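Local coordinates for cell division control protein 13 (Saccharomyces cerevisiae, PDB 4HCE) that forms, through its second OB-fold domain, a dimer required for productive Stn1 binding and efficient telomere maintenance, at residues A11-V16 against G119-S124. Numbering follows the deposited sequence.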
# COMPACT_ATOMS: atom_id res chain seq x y z
N ALA B 11 4.37 13.51 -8.38
CA ALA B 11 4.59 14.73 -7.57
C ALA B 11 5.76 14.58 -6.60
O ALA B 11 5.87 13.57 -5.90
CB ALA B 11 3.33 15.11 -6.80
N SER B 12 6.62 15.60 -6.56
CA SER B 12 7.81 15.57 -5.71
C SER B 12 7.44 15.86 -4.27
O SER B 12 6.36 16.43 -3.99
CB SER B 12 8.82 16.63 -6.17
OG SER B 12 8.34 17.92 -5.86
N VAL B 13 8.32 15.47 -3.36
CA VAL B 13 8.14 15.67 -1.93
C VAL B 13 8.05 17.17 -1.66
O VAL B 13 8.83 17.93 -2.22
CB VAL B 13 9.29 15.01 -1.14
CG1 VAL B 13 9.47 15.63 0.26
CG2 VAL B 13 9.07 13.50 -1.08
N GLY B 14 7.09 17.58 -0.83
CA GLY B 14 6.80 18.98 -0.59
C GLY B 14 5.46 19.41 -1.19
O GLY B 14 4.83 20.36 -0.69
N SER B 15 5.02 18.74 -2.27
CA SER B 15 3.79 19.12 -2.96
C SER B 15 2.59 19.05 -2.05
O SER B 15 2.44 18.10 -1.27
CB SER B 15 3.49 18.24 -4.18
OG SER B 15 4.56 18.19 -5.07
N VAL B 16 1.72 20.04 -2.18
CA VAL B 16 0.44 20.03 -1.49
C VAL B 16 -0.68 20.13 -2.54
O VAL B 16 -0.69 21.05 -3.37
CB VAL B 16 0.36 21.18 -0.43
CG1 VAL B 16 -0.94 21.13 0.35
CG2 VAL B 16 1.54 21.12 0.52
N GLY B 119 12.88 4.68 2.85
CA GLY B 119 11.86 5.72 2.78
C GLY B 119 11.17 5.70 1.42
O GLY B 119 11.79 5.41 0.40
N MET B 120 9.87 5.98 1.41
CA MET B 120 9.18 6.13 0.13
C MET B 120 8.37 7.41 0.08
O MET B 120 8.10 8.00 1.12
CB MET B 120 8.34 4.89 -0.24
CG MET B 120 7.50 4.31 0.87
SD MET B 120 7.14 2.58 0.49
CE MET B 120 6.36 2.09 2.02
N ALA B 121 8.02 7.86 -1.12
CA ALA B 121 7.18 9.06 -1.24
C ALA B 121 5.74 8.59 -1.21
O ALA B 121 5.37 7.70 -1.94
CB ALA B 121 7.46 9.81 -2.53
N VAL B 122 4.95 9.19 -0.33
CA VAL B 122 3.54 8.85 -0.22
C VAL B 122 2.78 10.15 -0.04
O VAL B 122 3.38 11.19 0.28
CB VAL B 122 3.26 7.91 0.97
CG1 VAL B 122 3.97 6.55 0.80
CG2 VAL B 122 3.68 8.56 2.28
N TRP B 123 1.47 10.09 -0.28
CA TRP B 123 0.56 11.15 0.09
C TRP B 123 0.10 10.98 1.52
O TRP B 123 -0.38 9.91 1.90
CB TRP B 123 -0.66 11.14 -0.85
CG TRP B 123 -0.32 11.61 -2.23
CD1 TRP B 123 -0.27 10.86 -3.40
CD2 TRP B 123 0.06 12.97 -2.63
NE1 TRP B 123 0.08 11.65 -4.48
CE2 TRP B 123 0.27 12.93 -4.09
CE3 TRP B 123 0.21 14.17 -1.97
CZ2 TRP B 123 0.65 14.05 -4.81
CZ3 TRP B 123 0.57 15.30 -2.70
CH2 TRP B 123 0.81 15.24 -4.09
N SER B 124 0.24 12.01 2.33
CA SER B 124 -0.35 11.93 3.66
C SER B 124 -1.47 12.94 3.85
O SER B 124 -1.48 13.97 3.20
CB SER B 124 0.70 12.14 4.73
OG SER B 124 1.14 13.47 4.64
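The indole of Trp123 carries most of this contact through its six-membered ring: CZ2 lies 3.5 Å from Ala11 CB, and CH2 is 4.0 Å from Ser15 CB. Ser15 O lies 3.7 Å from Trp123 CZ3, and like Ala11 CB it comes in obliquely to the ring. Trp123 CG stands anti to its own carbonyl carbon (chi1 -72°), which carries the benzo end up to the loop although the CB bond does not aim there. Val13 CG2 meets Ala121 CB at 4.3 Å.

What shapes the loop is a type II beta turn from Ser12 to Ser15, with Gly14 at positive phi. Ser12 O accepts twice, from Ser15 N at 3.2 Å and from Ser15 OG at 2.7 Å, the hydroxyl lying 17° off the carbonyl plane. Arg107 ties both sides, bonding Ala11 O through NE and forming a cation-pi contact with Trp123. Replacing Trp123 by an alanine would probably leave Ala11 and Ser15 without their apolar partner and Arg107 without its ring.

With only 183 Å² buried and mainly van der Waals contact as the direct link, the loop entering strand 16-27 is joined to strand 120-129 of the OB fold in good part through Arg107.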